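Local coordinates for CysE, serine acetyltransferase (Brucella abortus, PDB 4HZD), which probably transfers an acetyl group from acetyl-coenzyme A to serine, the step that leads into cysteine biosynthesis, at residues I19-R24 with I45-L51; R58-L63 with H119-T123. One frame throughout, in Å; residues are numbered along the deposited sequence.

Contact 1: I19-R24 with I45-L51; sequences IWHSIR and ILNQPSL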
ATOM      1  N   ILE A  19      16.529 -29.653   6.148  1.00 25.79           N
ATOM      2  CA  ILE A  19      16.117 -28.636   5.166  1.00 25.32           C
ATOM      3  C   ILE A  19      15.835 -27.323   5.895  1.00 25.47           C
ATOM      4  O   ILE A  19      16.394 -26.301   5.532  1.00 24.85           O
ATOM      5  CB  ILE A  19      14.934 -29.076   4.248  1.00 25.42           C
ATOM      6  CG1 ILE A  19      15.350 -30.214   3.286  1.00 28.78           C
ATOM      7  CG2 ILE A  19      14.411 -27.890   3.420  1.00 24.61           C
ATOM      8  CD1 ILE A  19      14.174 -30.985   2.644  1.00 27.28           C
ATOM      9  N   TRP A  20      15.007 -27.362   6.943  1.00 25.43           N
ATOM     10  CA  TRP A  20      14.705 -26.144   7.752  1.00 25.25           C
ATOM     11  C   TRP A  20      15.917 -25.558   8.421  1.00 25.64           C
ATOM     12  O   TRP A  20      16.092 -24.323   8.477  1.00 26.63           O
ATOM     13  CB  TRP A  20      13.668 -26.496   8.798  1.00 25.43           C
ATOM     14  CG  TRP A  20      13.215 -25.390   9.734  1.00 25.59           C
ATOM     15  CD1 TRP A  20      13.017 -25.493  11.103  1.00 28.00           C
ATOM     16  CD2 TRP A  20      12.848 -23.994   9.393  1.00 25.50           C
ATOM     17  NE1 TRP A  20      12.545 -24.306  11.628  1.00 28.53           N
ATOM     18  CE2 TRP A  20      12.424 -23.363  10.653  1.00 27.15           C
ATOM     19  CE3 TRP A  20      12.827 -23.235   8.213  1.00 25.83           C
ATOM     20  CZ2 TRP A  20      12.002 -22.037  10.704  1.00 27.25           C
ATOM     21  CZ3 TRP A  20      12.392 -21.908   8.273  1.00 25.21           C
ATOM     22  CH2 TRP A  20      12.013 -21.314   9.498  1.00 24.61           C
ATOM     23  N   HIS A  21      16.765 -26.417   8.985  1.00 27.18           N
ATOM     24  CA  HIS A  21      17.947 -25.902   9.677  1.00 29.31           C
ATOM     25  C   HIS A  21      18.904 -25.245   8.732  1.00 26.69           C
ATOM     26  O   HIS A  21      19.455 -24.191   9.061  1.00 26.51           O
ATOM     27  CB  HIS A  21      18.647 -26.977  10.532  1.00 32.48           C
ATOM     28  CG  HIS A  21      17.781 -27.516  11.638  1.00 35.34           C
ATOM     29  ND1 HIS A  21      17.530 -28.834  11.783  1.00 38.55           N
ATOM     30  CD2 HIS A  21      17.060 -26.860  12.645  1.00 36.93           C
ATOM     31  CE1 HIS A  21      16.703 -29.017  12.841  1.00 40.81           C
ATOM     32  NE2 HIS A  21      16.411 -27.813  13.361  1.00 38.28           N
ATOM     33  N   SER A  22      19.132 -25.830   7.557  1.00 26.52           N
ATOM     34  CA  SER A  22      20.002 -25.156   6.575  1.00 25.53           C
ATOM     35  C   SER A  22      19.406 -23.826   6.139  1.00 23.39           C
ATOM     36  O   SER A  22      20.134 -22.850   5.967  1.00 25.99           O
ATOM     37  CB  SER A  22      20.259 -25.990   5.317  1.00 27.44           C
ATOM     38  OG  SER A  22      20.542 -27.304   5.687  1.00 36.97           O
ATOM     39  N   ILE A  23      18.090 -23.797   5.918  1.00 23.12           N
ATOM     40  CA  ILE A  23      17.443 -22.556   5.516  1.00 20.82           C
ATOM     41  C   ILE A  23      17.613 -21.473   6.601  1.00 21.11           C
ATOM     42  O   ILE A  23      17.923 -20.352   6.277  1.00 22.94           O
ATOM     43  CB  ILE A  23      15.951 -22.752   5.149  1.00 20.38           C
ATOM     44  CG1 ILE A  23      15.847 -23.423   3.774  1.00 19.93           C
ATOM     45  CG2 ILE A  23      15.192 -21.402   5.151  1.00 20.44           C
ATOM     46  CD1 ILE A  23      14.482 -24.057   3.514  1.00 21.59           C
ATOM     47  N   ARG A  24      17.438 -21.821   7.869  1.00 21.41           N
ATOM     48  CA  ARG A  24      17.645 -20.851   8.961  1.00 23.37           C
ATOM     49  C   ARG A  24      19.096 -20.296   8.977  1.00 23.34           C
ATOM     50  O   ARG A  24      19.306 -19.089   9.117  1.00 21.33           O
ATOM     51  CB  ARG A  24      17.292 -21.478  10.313  1.00 23.75           C
ATOM     52  CG  ARG A  24      15.798 -21.772  10.506  1.00 24.13           C
ATOM     53  CD  ARG A  24      15.526 -22.081  12.003  1.00 23.65           C
ATOM     54  NE  ARG A  24      15.731 -20.892  12.837  1.00 23.29           N
ATOM     55  CZ  ARG A  24      14.858 -19.898  12.966  1.00 25.27           C
ATOM     56  NH1 ARG A  24      13.712 -19.914  12.302  1.00 28.33           N
ATOM     57  NH2 ARG A  24      15.123 -18.878  13.764  1.00 28.82           N
ATOM     58  N   ILE A  45      11.752 -15.802   7.283  1.00 21.16           N
ATOM     59  CA  ILE A  45      12.377 -17.036   7.757  1.00 23.99           C
ATOM     60  C   ILE A  45      12.642 -16.979   9.272  1.00 23.78           C
ATOM     61  O   ILE A  45      12.148 -17.814  10.017  1.00 22.54           O
ATOM     62  CB  ILE A  45      13.756 -17.251   7.084  1.00 22.85           C
ATOM     63  CG1 ILE A  45      13.659 -17.306   5.537  1.00 25.12           C
ATOM     64  CG2 ILE A  45      14.499 -18.427   7.709  1.00 21.34           C
ATOM     65  CD1 ILE A  45      12.964 -18.525   4.972  1.00 26.23           C
ATOM     66  N   LEU A  46      13.478 -16.026   9.703  1.00 23.65           N
ATOM     67  CA  LEU A  46      14.117 -16.150  11.026  1.00 24.35           C
ATOM     68  C   LEU A  46      13.142 -16.006  12.210  1.00 23.98           C
ATOM     69  O   LEU A  46      13.311 -16.666  13.215  1.00 24.67           O
ATOM     70  CB  LEU A  46      15.352 -15.264  11.127  1.00 23.86           C
ATOM     71  CG  LEU A  46      16.480 -15.813  10.242  1.00 26.30           C
ATOM     72  CD1 LEU A  46      17.531 -14.776   9.944  1.00 26.86           C
ATOM     73  CD2 LEU A  46      17.126 -17.053  10.857  1.00 26.66           C
ATOM     74  N   ASN A  47      12.107 -15.187  12.071  1.00 22.48           N
ATOM     75  CA  ASN A  47      11.077 -15.094  13.106  1.00 24.59           C
ATOM     76  C   ASN A  47      10.061 -16.249  13.063  1.00 25.73           C
ATOM     77  O   ASN A  47       9.208 -16.316  13.940  1.00 26.33           O
ATOM     78  CB  ASN A  47      10.265 -13.770  13.033  1.00 24.06           C
ATOM     79  CG  ASN A  47      11.095 -12.528  13.308  1.00 25.69           C
ATOM     80  OD1 ASN A  47      12.179 -12.614  13.862  1.00 22.67           O
ATOM     81  ND2 ASN A  47      10.573 -11.359  12.919  1.00 22.73           N
ATOM     82  N   GLN A  48      10.099 -17.099  12.030  1.00 21.19           N
ATOM     83  CA  GLN A  48       9.074 -18.128  11.880  1.00 23.53           C
ATOM     84  C   GLN A  48       9.484 -19.335  12.713  1.00 21.73           C
ATOM     85  O   GLN A  48      10.669 -19.671  12.779  1.00 20.50           O
ATOM     86  CB  GLN A  48       8.910 -18.523  10.397  1.00 24.34           C
ATOM     87  CG  GLN A  48       8.561 -17.346   9.483  1.00 22.33           C
ATOM     88  CD  GLN A  48       7.109 -16.913   9.601  1.00 25.10           C
ATOM     89  OE1 GLN A  48       6.307 -17.580  10.249  1.00 23.16           O
ATOM     90  NE2 GLN A  48       6.760 -15.807   8.957  1.00 22.96           N
ATOM     91  N   PRO A  49       8.523 -19.982  13.370  1.00 25.10           N
ATOM     92  CA  PRO A  49       8.957 -21.166  14.131  1.00 26.54           C
ATOM     93  C   PRO A  49       8.982 -22.457  13.298  1.00 28.76           C
ATOM     94  O   PRO A  49       9.291 -23.520  13.852  1.00 28.68           O
ATOM     95  CB  PRO A  49       7.892 -21.296  15.226  1.00 27.77           C
ATOM     96  CG  PRO A  49       6.662 -20.721  14.609  1.00 29.63           C
ATOM     97  CD  PRO A  49       7.116 -19.625  13.646  1.00 27.31           C
ATOM     98  N   SER A  50       8.660 -22.380  11.998  1.00 26.94           N
ATOM     99  CA  SER A  50       8.660 -23.595  11.170  1.00 26.94           C
ATOM    100  C   SER A  50       8.824 -23.273   9.687  1.00 27.77           C
ATOM    101  O   SER A  50       8.517 -22.159   9.235  1.00 26.16           O
ATOM    102  CB  SER A  50       7.369 -24.417  11.402  1.00 26.15           C
ATOM    103  OG  SER A  50       6.207 -23.758  10.890  1.00 30.39           O
ATOM    104  N   LEU A  51       9.321 -24.247   8.930  1.00 25.09           N
ATOM    105  CA  LEU A  51       9.425 -24.096   7.492  1.00 24.60           C
ATOM    106  C   LEU A  51       8.048 -23.882   6.883  1.00 25.08           C
ATOM    107  O   LEU A  51       7.894 -23.038   6.012  1.00 24.90           O
ATOM    108  CB  LEU A  51      10.153 -25.311   6.891  1.00 25.16           C
ATOM    109  CG  LEU A  51      10.306 -25.375   5.365  1.00 25.91           C
ATOM    110  CD1 LEU A  51      11.081 -24.171   4.805  1.00 23.02           C
ATOM    111  CD2 LEU A  51      11.061 -26.649   5.043  1.00 26.18           C
TER

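Contact 2: R58-L63 with H119-T123; sequences RIAERL and HAIQT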
ATOM      1  N   ARG A  58       5.845 -16.386   2.955  1.00 21.85           N
ATOM      2  CA  ARG A  58       6.373 -15.939   1.656  1.00 20.48           C
ATOM      3  C   ARG A  58       5.298 -15.893   0.577  1.00 20.77           C
ATOM      4  O   ARG A  58       5.128 -14.864  -0.128  1.00 20.85           O
ATOM      5  CB  ARG A  58       7.508 -16.848   1.190  1.00 20.36           C
ATOM      6  CG  ARG A  58       8.109 -16.406  -0.142  1.00 20.67           C
ATOM      7  CD  ARG A  58       9.065 -15.238   0.099  1.00 20.66           C
ATOM      8  NE  ARG A  58       9.345 -14.416  -1.074  1.00 20.55           N
ATOM      9  CZ  ARG A  58       8.805 -13.219  -1.305  1.00 21.09           C
ATOM     10  NH1 ARG A  58       7.889 -12.743  -0.487  1.00 21.15           N
ATOM     11  NH2 ARG A  58       9.160 -12.510  -2.379  1.00 19.40           N
ATOM     12  N   ILE A  59       4.538 -16.982   0.463  1.00 22.18           N
ATOM     13  CA  ILE A  59       3.587 -17.091  -0.617  1.00 22.81           C
ATOM     14  C   ILE A  59       2.428 -16.120  -0.402  1.00 22.38           C
ATOM     15  O   ILE A  59       2.000 -15.454  -1.348  1.00 21.54           O
ATOM     16  CB  ILE A  59       3.073 -18.523  -0.819  1.00 22.86           C
ATOM     17  CG1 ILE A  59       4.231 -19.442  -1.254  1.00 24.20           C
ATOM     18  CG2 ILE A  59       2.050 -18.515  -1.937  1.00 22.43           C
ATOM     19  CD1 ILE A  59       3.831 -20.889  -1.328  1.00 21.54           C
ATOM     20  N   ALA A  60       1.938 -16.039   0.842  1.00 20.77           N
ATOM     21  CA  ALA A  60       0.904 -15.085   1.186  1.00 21.42           C
ATOM     22  C   ALA A  60       1.286 -13.638   0.806  1.00 20.63           C
ATOM     23  O   ALA A  60       0.447 -12.925   0.245  1.00 20.87           O
ATOM     24  CB  ALA A  60       0.462 -15.220   2.653  1.00 19.77           C
ATOM     25  N   GLU A  61       2.538 -13.249   1.060  1.00 20.04           N
ATOM     26  CA  GLU A  61       3.041 -11.889   0.786  1.00 21.18           C
ATOM     27  C   GLU A  61       3.141 -11.636  -0.707  1.00 20.99           C
ATOM     28  O   GLU A  61       2.867 -10.530  -1.166  1.00 20.95           O
ATOM     29  CB  GLU A  61       4.432 -11.625   1.426  1.00 22.82           C
ATOM     30  CG  GLU A  61       4.433 -11.498   2.965  1.00 25.80           C
ATOM     31  CD  GLU A  61       3.450 -10.469   3.489  1.00 26.74           C
ATOM     32  OE1 GLU A  61       3.601  -9.287   3.150  1.00 27.10           O
ATOM     33  OE2 GLU A  61       2.486 -10.842   4.197  1.00 28.34           O
ATOM     34  N   ARG A  62       3.538 -12.654  -1.469  1.00 20.42           N
ATOM     35  CA  ARG A  62       3.597 -12.502  -2.925  1.00 20.33           C
ATOM     36  C   ARG A  62       2.197 -12.340  -3.534  1.00 21.30           C
ATOM     37  O   ARG A  62       1.989 -11.515  -4.426  1.00 22.23           O
ATOM     38  CB  ARG A  62       4.371 -13.675  -3.557  1.00 21.43           C
ATOM     39  CG  ARG A  62       5.813 -13.811  -3.032  1.00 17.69           C
ATOM     40  CD  ARG A  62       6.640 -14.642  -4.027  1.00 20.78           C
ATOM     41  NE  ARG A  62       7.037 -13.771  -5.126  1.00 18.84           N
ATOM     42  CZ  ARG A  62       7.768 -14.121  -6.195  1.00 20.43           C
ATOM     43  NH1 ARG A  62       8.153 -15.375  -6.396  1.00 17.87           N
ATOM     44  NH2 ARG A  62       8.104 -13.194  -7.078  1.00 21.54           N
ATOM     45  N   LEU A  63       1.230 -13.084  -3.016  1.00 21.79           N
ATOM     46  CA  LEU A  63      -0.141 -13.057  -3.584  1.00 22.22           C
ATOM     47  C   LEU A  63      -0.990 -11.948  -2.980  1.00 22.04           C
ATOM     48  O   LEU A  63      -2.001 -11.534  -3.575  1.00 23.08           O
ATOM     49  CB  LEU A  63      -0.831 -14.427  -3.339  1.00 23.31           C
ATOM     50  CG  LEU A  63      -0.137 -15.669  -3.908  1.00 26.11           C
ATOM     51  CD1 LEU A  63      -0.766 -16.932  -3.349  1.00 26.44           C
ATOM     52  CD2 LEU A  63      -0.183 -15.624  -5.433  1.00 25.80           C
ATOM     53  N   HIS A 119       6.547 -21.456  -5.600  1.00 19.48           N
ATOM     54  CA  HIS A 119       5.432 -20.717  -4.996  1.00 19.44           C
ATOM     55  C   HIS A 119       4.126 -21.084  -5.683  1.00 20.09           C
ATOM     56  O   HIS A 119       3.093 -21.287  -5.017  1.00 21.31           O
ATOM     57  CB  HIS A 119       5.647 -19.205  -5.083  1.00 19.30           C
ATOM     58  CG  HIS A 119       6.913 -18.732  -4.409  1.00 19.75           C
ATOM     59  ND1 HIS A 119       7.660 -17.742  -4.899  1.00 20.60           N
ATOM     60  CD2 HIS A 119       7.577 -19.214  -3.295  1.00 18.88           C
ATOM     61  CE1 HIS A 119       8.740 -17.564  -4.109  1.00 19.99           C
ATOM     62  NE2 HIS A 119       8.675 -18.467  -3.125  1.00 19.94           N
ATOM     63  N   ALA A 120       4.146 -21.214  -7.015  1.00 21.12           N
ATOM     64  CA  ALA A 120       2.920 -21.638  -7.715  1.00 19.18           C
ATOM     65  C   ALA A 120       2.446 -23.024  -7.312  1.00 20.20           C
ATOM     66  O   ALA A 120       1.251 -23.290  -7.270  1.00 22.03           O
ATOM     67  CB  ALA A 120       3.080 -21.565  -9.214  1.00 20.04           C
ATOM     68  N   ILE A 121       3.365 -23.950  -7.114  1.00 21.23           N
ATOM     69  CA  ILE A 121       2.932 -25.311  -6.821  1.00 21.77           C
ATOM     70  C   ILE A 121       2.113 -25.349  -5.525  1.00 20.83           C
ATOM     71  O   ILE A 121       1.024 -25.959  -5.468  1.00 20.75           O
ATOM     72  CB  ILE A 121       4.118 -26.279  -6.717  1.00 22.41           C
ATOM     73  CG1 ILE A 121       4.694 -26.594  -8.096  1.00 24.67           C
ATOM     74  CG2 ILE A 121       3.690 -27.611  -6.115  1.00 21.10           C
ATOM     75  CD1 ILE A 121       6.121 -27.117  -7.982  1.00 22.40           C
ATOM     76  N   GLN A 122       2.639 -24.706  -4.490  1.00 22.47           N
ATOM     77  CA  GLN A 122       1.965 -24.704  -3.176  1.00 20.79           C
ATOM     78  C   GLN A 122       0.677 -23.887  -3.224  1.00 19.69           C
ATOM     79  O   GLN A 122      -0.323 -24.234  -2.582  1.00 20.09           O
ATOM     80  CB  GLN A 122       2.908 -24.230  -2.059  1.00 21.25           C
ATOM     81  CG  GLN A 122       4.328 -24.766  -2.147  1.00 21.76           C
ATOM     82  CD  GLN A 122       4.394 -26.286  -2.394  1.00 22.17           C
ATOM     83  OE1 GLN A 122       3.485 -27.043  -2.005  1.00 22.73           O
ATOM     84  NE2 GLN A 122       5.473 -26.732  -3.007  1.00 18.22           N
ATOM     85  N   THR A 123       0.675 -22.831  -4.028  1.00 18.25           N
ATOM     86  CA  THR A 123      -0.551 -22.050  -4.239  1.00 19.06           C
ATOM     87  C   THR A 123      -1.600 -22.938  -4.873  1.00 19.39           C
ATOM     88  O   THR A 123      -2.731 -22.956  -4.406  1.00 20.55           O
ATOM     89  CB  THR A 123      -0.339 -20.771  -5.099  1.00 18.53           C
ATOM     90  OG1 THR A 123       0.632 -19.942  -4.486  1.00 21.39           O
ATOM     91  CG2 THR A 123      -1.646 -19.985  -5.200  1.00 17.66           C
TER

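Contact 1: I19-R24 with I45-L51
A turn between two helices offers backbone carbonyls and apolar side chains to whatever packs beside it, and the all-helical N-terminal domain of this enzyme uses both. Residues 19-24 of helix 18-33 lie against 45-51, the end of helix 38-46 and the turn into helix 51-63, the two segments burying 493 Å². Near the end of helix 38-46, I45 places CD1 3.6 Å from I23 CG2, while its carbonyl O lies near the plane of the W20 ring, 3.5 Å from CH2. L46 follows with a carbonyl directed at the R24 guanidinium, its CD2 over one face of that group. The chain then turns: Q48 N bonds back to I45 O at 3.0 Å, and Q48 O approaches the rim of the indole, 3.4 Å from W20 CZ2. S50, its hydroxyl bonded to E53, is the N-cap of the next helix; S50 C and L51 N lie over one face of the indole, L51 N 3.6 Å from W20 CD2. L51 completes the apolar seam, its CD1 3.6 Å from I23 CD1 and its CD2 3.9 Å from I19 CG2. Beside a weak bond from NH1, R24 NH2 donates to L46 O: 2.9 Å, N-H...O angle 155°.

Contact 2: R58-L63 with H119-T123
Helices that cross almost at right angles meet over a short patch, so a few well-placed rotamers have to fill the gap. In the all-helical N-terminal domain, helices 51-63 and 116-132 illustrate this: the axes of segments 58-63 and 119-123 cross at -95° and approach to 10.4 Å, burying 314 Å² between residues that are all themselves buried. The backbones come closest at I59 and H119, whose CA atoms are 6.0 Å apart.

I59, in the mt rotamer, extends across the gap. Its CD1 reaches Q122 CB at 3.5 Å, and its CG2 lies 3.2 Å from T123 OG1. L63, one turn further on and also mt, brings CD1 to 3.5 Å from the same OG1. That hydroxyl can sit among aliphatic groups because, with chi1 at m, T123 OG1 donates to H119 O of its own helix at 2.9 Å. Q122 directs CB across the interface, but its m, m chi angles lead the amide away to W87 and D94.

H119, with chi1 at m, swings its ring toward the other helix and is held at both nitrogens: NE2 bonds to V112 O, while ND1 accepts from R62. R58 bends at chi2 (p), passing CG 3.7 Å from H119 NE2 before its guanidinium forms a salt bridge with D67 of a neighbouring subunit, tying this core to the assembly. R62, by contrast, turns at chi3 (p), and its guanidinium meets the imidazole edge to edge, R62 NH1 2.8 Å from H119 ND1 with an N-H...N angle of 163°.

The two contacts stand in series along the chain and share helix 51-63: contact 1 packs helix 18-33 against the turn leading into it, contact 2 its last turns against helix 116-132. Their centres are about 17 Å apart and their nearest atoms about 6 Å. Helix 109-113 spans both sites, with V112 packing on I23 and I45 and its carbonyl bonded to H119. Neither contact includes a residue of the coenzyme A pocket, built from H168 onward in the left-handed beta-helical domain; the side chains of Q48 and L63 are about 11 and 12 Å from a bound magnesium ion. The centre of contact 1 lies about 20 Å from the chain centre, that of contact 2 about 10 Å.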